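Local atomic coordinates of TRAP-T family transporter, DctP (Periplasmic binding) subunit (Sulfitobacter sp. NAS-14.1, PDB entry 4PF8), a protein that probably captures sugar acids such as galacturonate in the periplasm and hands them to a TRAP-type membrane transporter. Residues A[134-139]-A[238-243]; A[47-52]-A[252-257]; A[106-111]-A[319-324]. All blocks are in the same frame, centred on the assembly; numbering follows the deposited sequence.

Contact 1 (A[134-139]-A[238-243]); sequences GIVALG and MSKKTF
Val136 and selenomethionine Met238 form an antiparallel hydrogen-bonded pair: Val136 N gives to Met238 O at 2.8 Å and Met238 N gives back to Val136 O at 2.9 Å. The first of these is almost straight, 175° at the hydrogen. A third bond, from Lys240 N to Gly134 O (2.9 Å), extends the ladder past the end of strand 234-239, and its donor stands 51° out of the carbonyl plane where the chain is already turning into helix 240-244. Gly134 O also accepts from a water at 2.8 Å, which in turn takes the N-H of Lys241.

The side chain of Val136 is the hub of the apolar part. With CG1 anti to the backbone N (chi1 175°), that methyl sits over the centre of the Phe243 ring, a CH-pi contact 4.2 Å from the centroid. CG2, the other branch, reaches Lys240 CA at 3.7 Å and also meets Phe243 CB. Met238 SE lies in the plane of the same ring, at its edge, and a bend at the CG-SE bond brings Met238 CE to Leu138 CD1 (4.2 Å).

Further out, Ser239 is the N-cap of helix 240-244, its OG taking a weak bond from Thr242 N. Lys240 lays CB on Gly134 O, 3.4 Å away, before its ammonium turns off to a salt bridge with Asp244. Gly134, with positive phi, is the C-prime residue of the Schellman motif ending helix 121-132.

Strand 135-141 is the edge of the five-stranded sheet, and Leu138 and Gly139 form a classic bulge opposite Leu236. Ile135, on the sheet face shared with Ser239, packs on helix 70-79, while on the face of Val136 and Met238, Val254 of helix 248-282 packs on Met238 and Leu138.

Contact 2 (A[47-52]-A[252-257]); sequences EEVTEK and EIVKTA
Glu48 lays its carboxylate against Ala257 where helices 37-52 and 248-282 cross in a roughly antiparallel sense, the axes of the two short segments 9.2 Å apart and at 144°. CG stands opposite the main-chain nitrogen (chi1 -178°) and the chain continues extended, which carries the acid to the neighbouring helix. Ala257 CA is nearly equidistant from the two oxygens and CD, with OE1 at 3.5 Å, so the alanine lies over the flat group and not at one oxygen; the methyl of Ala257 comes within 3.6 Å of Glu48 CD.

No direct hydrogen bond joins the segments, and water takes that role. One molecule donates to Glu48 OE1 (2.6 Å) and to the carbonyl Ile253 O (2.9 Å), tying the acid to the opposite backbone. A second water lies between Glu48 OE2 and Ala257 O, and Asn260 ND2 gives OE1 a further bond. Were Glu48 cut back to an alanine, the water bridging to Ile253 O would probably lose its acid acceptor, Asn260 this mate, and Ala257 the carboxylate packed against it.

One residue on, Val49 turns CG2 into the interface, 3.8 Å from Ala257 CB, with Val254 CG2 a little farther off. At the end of the helix, Lys52 contributes its root and not its ammonium: CB meets Ile253 CG2 at 3.7 Å, and Ile253 CD1 lies against the carbonyl Lys52 O, 3.6 Å away. Ile253 thus fills the seam at the end of helix 37-52 and also touches Thr53 just beyond it.

Deeper in, Val49 and Val254 both rest on Trp26 of strand 26-29, and Phe45, earlier on helix 37-52, packs against Val254 and Ala257, so the helix pair sits against the five-stranded sheet.

Contact 3 (A[106-111]-A[319-324]); sequences FVFKSV and NLFRNA
The side chains of Phe108 and Phe321 run side by side and point the same way, but their rings are turned 81° to each other, with centroids 5.7 Å apart. Phe108 CE1 arrives in the plane of the Phe321 ring, at its edge, 3.6 Å from Phe321 CD2, yet the pair as a whole is oblique. Beside the rings, Val107 CG2 touches both Arg322 CB (3.9 Å) and Phe321 CB (4.0 Å). With CG2 anti to the backbone N, the other methyl, CG1, takes the crowded position between the backbone N and the carbonyl carbon (chi1 77°).

Beyond CB, Arg322 turns away to its own helix and grips one atom side-on: NE and NH2 both donate to Asn319 OD1, at 2.6 and 2.8 Å, with that oxygen in the guanidinium plane. A water between the two backbones lies 2.8 Å from both Val107 O and Phe321 O. Lys109, extended beyond CG, brings CE to 3.7 Å from the O of Ala324, the last modelled residue.

Pro122 and Leu126 of helix 121-132 also touch Phe321, and Met114 of helix 111-118, a helix N-capped by Ser110, touches Phe108. The arrangement is plain packing within the family 7 solute-binding fold: the last helix, 315-322, docks through an aromatic and aliphatic core on the loop before helix 111-118.

Contacts 1 and 2 belong to one packed region, their centres 14 Å apart. Val254, on the helix of contact 2, joins them: its CG1 lies 3.6 Å from Leu138 CD1 and 3.8 Å from Met238 CE of contact 1. Along the chain, both segments of contact 1 fall between those of contact 2. Contact 3 stands apart, its centre about 26 Å from that of contact 1 and about 32 Å from that of contact 2, with no touching atoms. None of the three lines the galacturonate pocket: the side chains of Ile135 and Phe108 are about 14 and 13 Å from the sugar. All three are structural packing away from the pocket.

Contact 1 (A[134-139]-A[238-243])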
loop_
_atom_site.group_PDB
_atom_site.type_symbol
_atom_site.label_atom_id
_atom_site.label_comp_id
_atom_site.label_asym_id
_atom_site.label_seq_id
_atom_site.Cartn_x
_atom_site.Cartn_y
_atom_site.Cartn_z
ATOM N N GLY A 134 -14.191 -3.019 -12.348
ATOM C CA GLY A 134 -14.993 -1.881 -11.907
ATOM C C GLY A 134 -14.268 -0.722 -11.249
ATOM O O GLY A 134 -14.879 0.070 -10.524
ATOM N N ILE A 135 -12.968 -0.597 -11.488
ATOM C CA ILE A 135 -12.153 0.384 -10.790
ATOM C C ILE A 135 -11.354 1.181 -11.819
ATOM O O ILE A 135 -10.677 0.595 -12.666
ATOM C CB ILE A 135 -11.165 -0.322 -9.841
ATOM C CG1 ILE A 135 -11.933 -1.116 -8.794
ATOM C CG2 ILE A 135 -10.244 0.687 -9.178
ATOM C CD1 ILE A 135 -11.029 -2.046 -7.971
ATOM N N VAL A 136 -11.455 2.507 -11.755
ATOM C CA VAL A 136 -10.751 3.380 -12.696
ATOM C C VAL A 136 -9.551 4.004 -11.983
ATOM O O VAL A 136 -9.695 4.796 -11.066
ATOM C CB VAL A 136 -11.688 4.467 -13.254
ATOM C CG1 VAL A 136 -10.921 5.441 -14.142
ATOM C CG2 VAL A 136 -12.832 3.832 -14.043
ATOM N N ALA A 137 -8.350 3.634 -12.422
ATOM C CA ALA A 137 -7.113 4.134 -11.825
ATOM C C ALA A 137 -6.800 5.551 -12.310
ATOM O O ALA A 137 -6.825 5.827 -13.522
ATOM C CB ALA A 137 -5.954 3.198 -12.178
ATOM N N LEU A 138 -6.558 6.466 -11.382
ATOM C CA LEU A 138 -6.254 7.850 -11.745
ATOM C C LEU A 138 -4.798 8.226 -11.500
ATOM O O LEU A 138 -4.302 9.224 -12.025
ATOM C CB LEU A 138 -7.142 8.812 -10.971
ATOM C CG LEU A 138 -8.647 8.626 -11.191
ATOM C CD1 LEU A 138 -9.409 9.566 -10.279
ATOM C CD2 LEU A 138 -9.032 8.862 -12.646
ATOM N N GLY A 139 -4.106 7.432 -10.703
ATOM C CA GLY A 139 -2.713 7.684 -10.433
ATOM C C GLY A 139 -2.201 6.741 -9.381
ATOM O O GLY A 139 -2.971 6.170 -8.618
HETATM N N MSE A 238 -11.332 5.602 -8.828
HETATM C CA MSE A 238 -12.735 5.926 -8.782
HETATM C C MSE A 238 -13.513 4.686 -9.082
HETATM O O MSE A 238 -13.080 3.820 -9.837
HETATM C CB MSE A 238 -13.024 6.977 -9.847
HETATM C CG MSE A 238 -14.437 7.437 -9.900
HETATM SE SE MSE A 238 -14.476 9.281 -10.541
HETATM C CE MSE A 238 -13.429 9.905 -9.176
ATOM N N SER A 239 -14.702 4.589 -8.503
ATOM C CA SER A 239 -15.642 3.595 -8.963
ATOM C C SER A 239 -15.947 3.798 -10.435
ATOM O O SER A 239 -16.298 4.905 -10.851
ATOM C CB SER A 239 -16.949 3.705 -8.180
ATOM O OG SER A 239 -17.928 2.914 -8.821
ATOM N N LYS A 240 -15.824 2.744 -11.232
ATOM C CA LYS A 240 -16.160 2.872 -12.643
ATOM C C LYS A 240 -17.631 3.272 -12.836
ATOM O O LYS A 240 -17.964 4.015 -13.765
ATOM C CB LYS A 240 -15.806 1.585 -13.404
ATOM C CG LYS A 240 -16.027 1.671 -14.920
ATOM C CD LYS A 240 -15.523 0.413 -15.626
ATOM C CE LYS A 240 -16.279 0.131 -16.927
ATOM N NZ LYS A 240 -16.339 1.285 -17.841
ATOM N N LYS A 241 -18.518 2.785 -11.975
ATOM C CA LYS A 241 -19.913 3.193 -12.055
ATOM C C LYS A 241 -20.030 4.708 -11.920
ATOM O O LYS A 241 -20.732 5.362 -12.700
ATOM C CB LYS A 241 -20.747 2.487 -10.991
ATOM C CG LYS A 241 -20.870 1.014 -11.265
ATOM C CD LYS A 241 -21.413 0.263 -10.094
ATOM C CE LYS A 241 -21.727 -1.156 -10.484
ATOM N NZ LYS A 241 -22.875 -1.189 -11.428
ATOM N N THR A 242 -19.342 5.276 -10.937
ATOM C CA THR A 242 -19.405 6.727 -10.748
ATOM C C THR A 242 -18.765 7.445 -11.930
ATOM O O THR A 242 -19.305 8.411 -12.469
ATOM C CB THR A 242 -18.723 7.157 -9.446
ATOM O OG1 THR A 242 -19.349 6.492 -8.343
ATOM C CG2 THR A 242 -18.835 8.673 -9.253
ATOM N N PHE A 243 -17.615 6.955 -12.354
ATOM C CA PHE A 243 -16.871 7.609 -13.430
ATOM C C PHE A 243 -17.659 7.599 -14.744
ATOM O O PHE A 243 -17.702 8.608 -15.467
ATOM C CB PHE A 243 -15.525 6.911 -13.595
ATOM C CG PHE A 243 -14.620 7.564 -14.587
ATOM C CD1 PHE A 243 -13.833 8.647 -14.227
ATOM C CD2 PHE A 243 -14.565 7.102 -15.884
ATOM C CE1 PHE A 243 -12.995 9.251 -15.153
ATOM C CE2 PHE A 243 -13.725 7.694 -16.798
ATOM C CZ PHE A 243 -12.942 8.766 -16.427
HETATM O O HOH W 1 -17.665 0.291 -10.185
#

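Contact 2 (A[47-52]-A[252-257])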
loop_
_atom_site.group_PDB
_atom_site.type_symbol
_atom_site.label_atom_id
_atom_site.label_comp_id
_atom_site.label_asym_id
_atom_site.label_seq_id
_atom_site.Cartn_x
_atom_site.Cartn_y
_atom_site.Cartn_z
ATOM N N GLU A 47 -10.744 18.924 -3.913
ATOM C CA GLU A 47 -10.777 20.385 -4.067
ATOM C C GLU A 47 -10.687 20.814 -5.522
ATOM O O GLU A 47 -11.421 21.711 -5.970
ATOM C CB GLU A 47 -9.619 21.005 -3.307
ATOM C CG GLU A 47 -9.861 21.139 -1.838
ATOM C CD GLU A 47 -8.705 21.826 -1.153
ATOM O OE1 GLU A 47 -8.151 21.219 -0.207
ATOM O OE2 GLU A 47 -8.357 22.963 -1.577
ATOM N N GLU A 48 -9.800 20.187 -6.280
ATOM C CA GLU A 48 -9.625 20.579 -7.672
ATOM C C GLU A 48 -10.858 20.239 -8.498
ATOM O O GLU A 48 -11.275 21.031 -9.329
ATOM C CB GLU A 48 -8.377 19.956 -8.304
ATOM C CG GLU A 48 -8.177 20.416 -9.750
ATOM C CD GLU A 48 -6.904 19.903 -10.411
ATOM O OE1 GLU A 48 -6.868 19.820 -11.662
ATOM O OE2 GLU A 48 -5.920 19.606 -9.699
ATOM N N VAL A 49 -11.412 19.052 -8.298
ATOM C CA VAL A 49 -12.620 18.667 -9.015
ATOM C C VAL A 49 -13.732 19.666 -8.718
ATOM O O VAL A 49 -14.402 20.135 -9.632
ATOM C CB VAL A 49 -13.050 17.221 -8.674
ATOM C CG1 VAL A 49 -14.425 16.895 -9.307
ATOM C CG2 VAL A 49 -12.007 16.252 -9.165
ATOM N N THR A 50 -13.926 20.021 -7.455
ATOM C CA THR A 50 -14.997 20.985 -7.124
ATOM C C THR A 50 -14.752 22.351 -7.743
ATOM O O THR A 50 -15.675 22.996 -8.267
ATOM C CB THR A 50 -15.149 21.106 -5.608
ATOM O OG1 THR A 50 -15.492 19.825 -5.086
ATOM C CG2 THR A 50 -16.229 22.087 -5.239
ATOM N N GLU A 51 -13.509 22.800 -7.705
ATOM C CA GLU A 51 -13.152 24.094 -8.272
ATOM C C GLU A 51 -13.407 24.141 -9.779
ATOM O O GLU A 51 -14.029 25.099 -10.288
ATOM C CB GLU A 51 -11.675 24.405 -7.977
ATOM C CG GLU A 51 -11.113 25.618 -8.733
ATOM C CD GLU A 51 -9.607 25.763 -8.536
ATOM O OE1 GLU A 51 -8.965 26.513 -9.311
ATOM O OE2 GLU A 51 -9.061 25.113 -7.607
ATOM N N LYS A 52 -12.930 23.116 -10.485
ATOM C CA LYS A 52 -12.991 23.091 -11.948
ATOM C C LYS A 52 -14.380 22.787 -12.494
ATOM O O LYS A 52 -14.659 23.095 -13.659
ATOM C CB LYS A 52 -12.009 22.083 -12.535
ATOM C CG LYS A 52 -10.575 22.388 -12.256
ATOM C CD LYS A 52 -10.129 23.711 -12.829
ATOM C CE LYS A 52 -8.612 23.748 -12.865
ATOM N NZ LYS A 52 -8.096 25.124 -13.050
ATOM N N GLU A 252 -12.530 14.376 -17.921
ATOM C CA GLU A 252 -11.222 14.970 -18.172
ATOM C C GLU A 252 -10.729 15.754 -16.960
ATOM O O GLU A 252 -9.533 15.713 -16.631
ATOM C CB GLU A 252 -11.278 15.866 -19.404
ATOM C CG GLU A 252 -11.350 15.084 -20.702
ATOM C CD GLU A 252 -10.143 14.187 -20.905
ATOM O OE1 GLU A 252 -9.027 14.587 -20.500
ATOM O OE2 GLU A 252 -10.316 13.077 -21.461
ATOM N N ILE A 253 -11.635 16.467 -16.301
ATOM C CA ILE A 253 -11.294 17.192 -15.090
ATOM C C ILE A 253 -10.803 16.208 -14.019
ATOM O O ILE A 253 -9.808 16.462 -13.341
ATOM C CB ILE A 253 -12.495 18.013 -14.569
ATOM C CG1 ILE A 253 -12.650 19.288 -15.395
ATOM C CG2 ILE A 253 -12.297 18.394 -13.103
ATOM C CD1 ILE A 253 -14.028 19.940 -15.286
ATOM N N VAL A 254 -11.492 15.087 -13.884
ATOM C CA VAL A 254 -11.117 14.096 -12.880
ATOM C C VAL A 254 -9.739 13.495 -13.156
ATOM O O VAL A 254 -8.917 13.349 -12.250
ATOM C CB VAL A 254 -12.196 12.994 -12.788
ATOM C CG1 VAL A 254 -11.676 11.755 -12.032
ATOM C CG2 VAL A 254 -13.436 13.553 -12.110
ATOM N N LYS A 255 -9.474 13.163 -14.406
ATOM C CA LYS A 255 -8.187 12.595 -14.767
ATOM C C LYS A 255 -7.054 13.591 -14.520
ATOM O O LYS A 255 -6.000 13.210 -14.004
ATOM C CB LYS A 255 -8.208 12.098 -16.216
ATOM C CG LYS A 255 -9.084 10.860 -16.370
ATOM C CD LYS A 255 -8.887 10.147 -17.702
ATOM C CE LYS A 255 -9.339 8.694 -17.588
ATOM N NZ LYS A 255 -9.806 8.126 -18.888
ATOM N N THR A 256 -7.277 14.865 -14.851
ATOM C CA THR A 256 -6.252 15.889 -14.652
ATOM C C THR A 256 -6.008 16.110 -13.155
ATOM O O THR A 256 -4.861 16.179 -12.690
ATOM C CB THR A 256 -6.663 17.209 -15.303
ATOM O OG1 THR A 256 -6.723 17.036 -16.724
ATOM C CG2 THR A 256 -5.664 18.305 -14.985
ATOM N N ALA A 257 -7.087 16.206 -12.398
ATOM C CA ALA A 257 -6.977 16.387 -10.959
ATOM C C ALA A 257 -6.287 15.196 -10.314
ATOM O O ALA A 257 -5.520 15.355 -9.361
ATOM C CB ALA A 257 -8.370 16.581 -10.344
HETATM O O HOH W 2 -8.926 19.235 -13.222
HETATM O O HOH W 3 -5.420 17.944 -7.649
#

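Contact 3 (A[106-111]-A[319-324])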
loop_
_atom_site.group_PDB
_atom_site.type_symbol
_atom_site.label_atom_id
_atom_site.label_comp_id
_atom_site.label_asym_id
_atom_site.label_seq_id
_atom_site.Cartn_x
_atom_site.Cartn_y
_atom_site.Cartn_z
ATOM N N PHE A 106 10.521 -7.979 -2.986
ATOM C CA PHE A 106 11.672 -7.524 -3.757
ATOM C C PHE A 106 11.431 -7.500 -5.263
ATOM O O PHE A 106 12.382 -7.539 -6.039
ATOM C CB PHE A 106 12.908 -8.379 -3.425
ATOM C CG PHE A 106 13.287 -8.369 -1.972
ATOM C CD1 PHE A 106 13.862 -7.256 -1.392
ATOM C CD2 PHE A 106 13.050 -9.480 -1.178
ATOM C CE1 PHE A 106 14.236 -7.245 -0.044
ATOM C CE2 PHE A 106 13.408 -9.464 0.150
ATOM C CZ PHE A 106 14.001 -8.341 0.717
ATOM N N VAL A 107 10.174 -7.411 -5.691
ATOM C CA VAL A 107 9.879 -7.450 -7.121
ATOM C C VAL A 107 10.360 -6.162 -7.807
ATOM O O VAL A 107 10.776 -6.199 -8.965
ATOM C CB VAL A 107 8.368 -7.761 -7.394
ATOM C CG1 VAL A 107 7.492 -6.552 -7.153
ATOM C CG2 VAL A 107 8.174 -8.289 -8.803
ATOM N N PHE A 108 10.303 -5.044 -7.088
ATOM C CA PHE A 108 10.841 -3.764 -7.557
ATOM C C PHE A 108 12.258 -3.590 -7.004
ATOM O O PHE A 108 12.542 -3.913 -5.824
ATOM C CB PHE A 108 9.980 -2.590 -7.082
ATOM C CG PHE A 108 8.588 -2.548 -7.668
ATOM C CD1 PHE A 108 8.380 -2.195 -8.982
ATOM C CD2 PHE A 108 7.503 -2.861 -6.887
ATOM C CE1 PHE A 108 7.125 -2.151 -9.517
ATOM C CE2 PHE A 108 6.232 -2.831 -7.404
ATOM C CZ PHE A 108 6.028 -2.469 -8.723
ATOM N N LYS A 109 13.153 -3.070 -7.835
ATOM C CA LYS A 109 14.532 -2.835 -7.383
ATOM C C LYS A 109 14.646 -1.632 -6.461
ATOM O O LYS A 109 15.546 -1.568 -5.618
ATOM C CB LYS A 109 15.436 -2.659 -8.585
ATOM C CG LYS A 109 15.520 -3.945 -9.393
ATOM C CD LYS A 109 16.330 -3.799 -10.665
ATOM C CE LYS A 109 16.513 -5.162 -11.315
ATOM N NZ LYS A 109 17.800 -5.254 -12.073
ATOM N N SER A 110 13.722 -0.693 -6.599
ATOM C CA SER A 110 13.770 0.567 -5.880
ATOM C C SER A 110 12.449 1.284 -6.083
ATOM O O SER A 110 11.663 0.914 -6.945
ATOM C CB SER A 110 14.891 1.426 -6.457
ATOM O OG SER A 110 14.496 1.862 -7.746
ATOM N N VAL A 111 12.226 2.353 -5.332
ATOM C CA VAL A 111 11.000 3.113 -5.475
ATOM C C VAL A 111 11.014 3.922 -6.772
ATOM O O VAL A 111 10.004 3.982 -7.464
ATOM C CB VAL A 111 10.712 3.974 -4.223
ATOM C CG1 VAL A 111 9.480 4.807 -4.435
ATOM C CG2 VAL A 111 10.514 3.081 -3.006
ATOM N N ASN A 319 7.160 -11.384 -14.986
ATOM C CA ASN A 319 8.463 -11.116 -15.596
ATOM C C ASN A 319 8.574 -9.690 -16.128
ATOM O O ASN A 319 9.645 -9.078 -16.097
ATOM C CB ASN A 319 8.753 -12.141 -16.690
ATOM C CG ASN A 319 8.955 -13.528 -16.127
ATOM O OD1 ASN A 319 9.442 -13.677 -15.010
ATOM N ND2 ASN A 319 8.574 -14.551 -16.887
ATOM N N LEU A 320 7.456 -9.152 -16.597
ATOM C CA LEU A 320 7.404 -7.751 -16.967
ATOM C C LEU A 320 7.929 -6.868 -15.824
ATOM O O LEU A 320 8.603 -5.865 -16.061
ATOM C CB LEU A 320 5.967 -7.375 -17.335
ATOM C CG LEU A 320 5.718 -6.069 -18.078
ATOM C CD1 LEU A 320 6.527 -6.024 -19.360
ATOM C CD2 LEU A 320 4.232 -5.930 -18.385
ATOM N N PHE A 321 7.632 -7.245 -14.579
ATOM C CA PHE A 321 8.106 -6.480 -13.428
ATOM C C PHE A 321 9.493 -6.924 -12.958
ATOM O O PHE A 321 10.423 -6.128 -12.929
ATOM C CB PHE A 321 7.103 -6.557 -12.267
ATOM C CG PHE A 321 5.880 -5.708 -12.482
ATOM C CD1 PHE A 321 4.863 -6.139 -13.310
ATOM C CD2 PHE A 321 5.762 -4.469 -11.876
ATOM C CE1 PHE A 321 3.745 -5.349 -13.519
ATOM C CE2 PHE A 321 4.650 -3.682 -12.092
ATOM C CZ PHE A 321 3.643 -4.124 -12.908
ATOM N N ARG A 322 9.637 -8.193 -12.601
ATOM C CA ARG A 322 10.847 -8.618 -11.903
ATOM C C ARG A 322 12.094 -8.597 -12.794
ATOM O O ARG A 322 13.215 -8.563 -12.281
ATOM C CB ARG A 322 10.663 -10.001 -11.267
ATOM C CG ARG A 322 10.624 -11.135 -12.259
ATOM C CD ARG A 322 10.559 -12.484 -11.560
ATOM N NE ARG A 322 10.316 -13.555 -12.518
ATOM C CZ ARG A 322 10.179 -14.836 -12.196
ATOM N NH1 ARG A 322 10.272 -15.225 -10.934
ATOM N NH2 ARG A 322 9.956 -15.733 -13.145
ATOM N N ASN A 323 11.907 -8.618 -14.111
ATOM C CA ASN A 323 13.033 -8.594 -15.034
ATOM C C ASN A 323 13.249 -7.232 -15.676
ATOM O O ASN A 323 14.041 -7.103 -16.607
ATOM C CB ASN A 323 12.847 -9.639 -16.139
ATOM C CG ASN A 323 12.893 -11.060 -15.609
ATOM O OD1 ASN A 323 13.512 -11.333 -14.579
ATOM N ND2 ASN A 323 12.237 -11.973 -16.314
ATOM N N ALA A 324 12.546 -6.211 -15.192
ATOM C CA ALA A 324 12.702 -4.874 -15.755
ATOM C C ALA A 324 14.126 -4.374 -15.510
ATOM O O ALA A 324 14.618 -4.451 -14.377
ATOM C CB ALA A 324 11.694 -3.922 -15.137
HETATM O O HOH W 4 12.304 -5.225 -11.115
#